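Local coordinates for amidohydrolase 3 domain-containing protein (Bacillus thuringiensis serovar konkukian, PDB 3GGM), which is of unknown function but belongs to a family generally assigned hydrolase activity on carbon-nitrogen bonds other than peptide bonds, this chain being an N-terminal piece of the full-length protein, at residues N2-N10 / E40-K48. Residues are numbered along the deposited sequence; the frame is centred on the assembly and turned at random.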
loop_
_atom_site.group_PDB
_atom_site.type_symbol
_atom_site.label_atom_id
_atom_site.label_comp_id
_atom_site.label_asym_id
_atom_site.label_seq_id
_atom_site.Cartn_x
_atom_site.Cartn_y
_atom_site.Cartn_z
ATOM N N ASN A 2 19.131 15.644 21.531
ATOM C CA ASN A 2 18.281 14.748 20.748
ATOM C C ASN A 2 18.997 14.173 19.527
ATOM O O ASN A 2 19.304 14.898 18.580
ATOM C CB ASN A 2 17.030 15.490 20.277
ATOM C CG ASN A 2 16.351 16.256 21.394
ATOM O OD1 ASN A 2 15.973 15.680 22.414
ATOM N ND2 ASN A 2 16.191 17.563 21.203
ATOM N N VAL A 3 19.240 12.868 19.546
ATOM C CA VAL A 3 19.912 12.197 18.438
ATOM C C VAL A 3 18.988 11.137 17.842
ATOM O O VAL A 3 18.481 10.272 18.558
ATOM C CB VAL A 3 21.217 11.513 18.906
ATOM C CG1 VAL A 3 21.936 10.908 17.720
ATOM C CG2 VAL A 3 22.116 12.519 19.603
ATOM N N PRO A 4 18.754 11.191 16.520
ATOM C CA PRO A 4 17.878 10.206 15.875
ATOM C C PRO A 4 18.541 8.841 15.733
ATOM O O PRO A 4 19.765 8.747 15.634
ATOM C CB PRO A 4 17.586 10.841 14.518
ATOM C CG PRO A 4 18.869 11.560 14.214
ATOM C CD PRO A 4 19.203 12.209 15.552
ATOM N N ASP A 5 17.736 7.783 15.718
ATOM C CA ASP A 5 18.286 6.443 15.564
ATOM C C ASP A 5 18.503 6.135 14.091
ATOM O O ASP A 5 19.412 5.389 13.728
ATOM C CB ASP A 5 17.342 5.391 16.155
ATOM C CG ASP A 5 17.073 5.613 17.628
ATOM O OD1 ASP A 5 18.005 6.045 18.343
ATOM O OD2 ASP A 5 15.934 5.346 18.067
ATOM N N MET A 6 17.674 6.734 13.245
ATOM C CA MET A 6 17.752 6.501 11.811
ATOM C C MET A 6 17.481 7.775 11.020
ATOM O O MET A 6 16.673 8.604 11.428
ATOM C CB MET A 6 16.727 5.427 11.429
ATOM C CG MET A 6 16.424 5.320 9.945
ATOM S SD MET A 6 17.779 4.634 8.985
ATOM C CE MET A 6 17.634 2.881 9.464
ATOM N N ILE A 7 18.165 7.917 9.890
ATOM C CA ILE A 7 17.982 9.063 9.009
ATOM C C ILE A 7 17.999 8.575 7.567
ATOM O O ILE A 7 19.009 8.060 7.096
ATOM C CB ILE A 7 19.102 10.109 9.168
ATOM C CG1 ILE A 7 19.016 10.762 10.549
ATOM C CG2 ILE A 7 18.989 11.155 8.060
ATOM C CD1 ILE A 7 20.047 11.849 10.782
ATOM N N LEU A 8 16.865 8.699 6.886
ATOM C CA LEU A 8 16.786 8.299 5.491
ATOM C C LEU A 8 16.847 9.613 4.729
ATOM O O LEU A 8 16.062 10.519 5.008
ATOM C CB LEU A 8 15.465 7.588 5.193
ATOM C CG LEU A 8 15.177 6.253 5.890
ATOM C CD1 LEU A 8 14.720 6.501 7.320
ATOM C CD2 LEU A 8 14.083 5.521 5.134
ATOM N N TYR A 9 17.784 9.729 3.790
ATOM C CA TYR A 9 17.914 10.968 3.018
ATOM C C TYR A 9 18.095 10.736 1.521
ATOM O O TYR A 9 18.203 9.599 1.061
ATOM C CB TYR A 9 19.087 11.799 3.539
ATOM C CG TYR A 9 20.425 11.125 3.335
ATOM C CD1 TYR A 9 20.804 10.027 4.106
ATOM C CD2 TYR A 9 21.287 11.553 2.326
ATOM C CE1 TYR A 9 22.021 9.362 3.871
ATOM C CE2 TYR A 9 22.496 10.903 2.084
ATOM C CZ TYR A 9 22.856 9.811 2.854
ATOM O OH TYR A 9 24.049 9.175 2.591
ATOM N N ASN A 10 18.131 11.840 0.778
ATOM C CA ASN A 10 18.285 11.836 -0.672
ATOM C C ASN A 10 17.210 11.013 -1.383
ATOM O O ASN A 10 17.489 10.256 -2.328
ATOM C CB ASN A 10 19.689 11.345 -1.052
ATOM C CG ASN A 10 19.954 11.443 -2.536
ATOM O OD1 ASN A 10 19.607 12.435 -3.169
ATOM N ND2 ASN A 10 20.592 10.414 -3.100
ATOM N N GLU A 40 20.391 18.467 5.477
ATOM C CA GLU A 40 20.907 19.158 6.667
ATOM C C GLU A 40 20.609 18.302 7.903
ATOM O O GLU A 40 21.271 18.426 8.926
ATOM C CB GLU A 40 20.299 20.567 6.839
ATOM C CG GLU A 40 18.800 20.630 7.136
ATOM C CD GLU A 40 17.940 20.320 5.919
ATOM O OE1 GLU A 40 18.499 20.121 4.819
ATOM O OE2 GLU A 40 16.700 20.281 6.064
ATOM N N LEU A 41 19.618 17.421 7.795
ATOM C CA LEU A 41 19.265 16.531 8.893
ATOM C C LEU A 41 20.466 15.674 9.308
ATOM O O LEU A 41 20.580 15.256 10.466
ATOM C CB LEU A 41 18.107 15.616 8.487
ATOM C CG LEU A 41 16.699 15.939 9.000
ATOM C CD1 LEU A 41 16.304 17.363 8.653
ATOM C CD2 LEU A 41 15.710 14.925 8.396
ATOM N N LEU A 42 21.364 15.410 8.365
ATOM C CA LEU A 42 22.531 14.596 8.677
ATOM C C LEU A 42 23.451 15.268 9.707
ATOM O O LEU A 42 24.284 14.606 10.322
ATOM C CB LEU A 42 23.306 14.276 7.393
ATOM C CG LEU A 42 22.581 13.330 6.435
ATOM C CD1 LEU A 42 23.284 13.298 5.061
ATOM C CD2 LEU A 42 22.545 11.936 7.067
ATOM N N ASN A 43 23.297 16.575 9.902
ATOM C CA ASN A 43 24.124 17.286 10.873
ATOM C C ASN A 43 23.741 16.916 12.302
ATOM O O ASN A 43 24.528 17.108 13.233
ATOM C CB ASN A 43 24.000 18.801 10.697
ATOM C CG ASN A 43 24.497 19.274 9.349
ATOM O OD1 ASN A 43 25.513 18.792 8.854
ATOM N ND2 ASN A 43 23.788 20.227 8.751
ATOM N N SER A 44 22.537 16.379 12.470
ATOM C CA SER A 44 22.043 15.991 13.793
ATOM C C SER A 44 22.450 14.569 14.151
ATOM O O SER A 44 22.313 14.143 15.298
ATOM C CB SER A 44 20.521 16.086 13.828
ATOM O OG SER A 44 19.947 15.032 13.071
ATOM N N ALA A 45 22.951 13.836 13.165
ATOM C CA ALA A 45 23.361 12.455 13.368
ATOM C C ALA A 45 24.667 12.309 14.154
ATOM O O ALA A 45 25.477 13.233 14.219
ATOM C CB ALA A 45 23.502 11.763 12.015
ATOM N N THR A 46 24.848 11.135 14.750
ATOM C CA THR A 46 26.060 10.799 15.496
ATOM C C THR A 46 26.381 9.338 15.185
ATOM O O THR A 46 25.578 8.641 14.565
ATOM C CB THR A 46 25.885 10.960 17.031
ATOM O OG1 THR A 46 24.890 10.047 17.508
ATOM C CG2 THR A 46 25.478 12.379 17.372
ATOM N N GLU A 47 27.554 8.885 15.611
ATOM C CA GLU A 47 28.006 7.516 15.378
ATOM C C GLU A 47 26.895 6.464 15.454
ATOM O O GLU A 47 26.870 5.519 14.664
ATOM C CB GLU A 47 29.104 7.164 16.391
ATOM C CG GLU A 47 30.341 8.056 16.315
ATOM C CD GLU A 47 31.324 7.617 15.241
ATOM O OE1 GLU A 47 31.908 6.515 15.380
ATOM O OE2 GLU A 47 31.514 8.373 14.261
ATOM N N LYS A 48 25.974 6.635 16.395
ATOM C CA LYS A 48 24.887 5.683 16.587
ATOM C C LYS A 48 23.733 5.755 15.586
ATOM O O LYS A 48 23.040 4.764 15.358
ATOM C CB LYS A 48 24.328 5.824 18.004
ATOM C CG LYS A 48 25.352 5.548 19.094
ATOM C CD LYS A 48 24.697 5.483 20.469
ATOM C CE LYS A 48 25.721 5.178 21.554
ATOM N NZ LYS A 48 25.064 5.035 22.887
HETATM O O HOH W 1 21.639 15.774 17.418
#
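Ile7, buried on strand 6-9, points toward the loop 40-48, which opens with a helical turn at 40-44, and meets it with both of its branches. CG1 lies anti to the carbonyl carbon (chi1 -67°) and the chain runs on extended, which brings Ile7 CD1 to 3.7 Å from Ala45 CB and to within 3.5 Å of Leu41 O. On the other branch, Ile7 CG2 rests 3.8 Å from Leu42 CD2. A beta-branched residue suits this place, since its two arms spread over different parts of the loop while its backbone bonds to Lys50 and Ile52 of the parallel neighbouring strand.

The forked end of Leu42 lets it touch Ile7 and Tyr9 at once. Leu42 CD2 lies between Ile7 CG2 and the CD1 side of the Tyr9 ring, while Leu42 CD1 sits over the ring centre, 3.8 Å from the centroid and 11° off the normal, a CH-pi contact with the side chains crossing at about a right angle. Tyr9 itself also leans on Ala25 and Asp53.

At the other end Val3 and Thr46 meet tip to tip; the branched Val3 suits the place because both its methyls, CG1 and CG2, meet Thr46 CG2. Beside them Pro4 brings CG and CD against the hydroxyl of Ser44, which donates to Leu41 O at 2.7 Å, in the carbonyl plane. That oxygen also accepts from Ser44 N; two donors thus satisfy the carbonyl that Ile7 CD1 approaches, so an apolar methyl can lie against it.

The contact packs the connection between strands 32-37 and 50-53 against strand 6-9 and its lead-in. Apolar side chains supply most of the cohesion: the two segments share no direct hydrogen bond, and their polar link is a water donating to Asn2 O and Ser44 O.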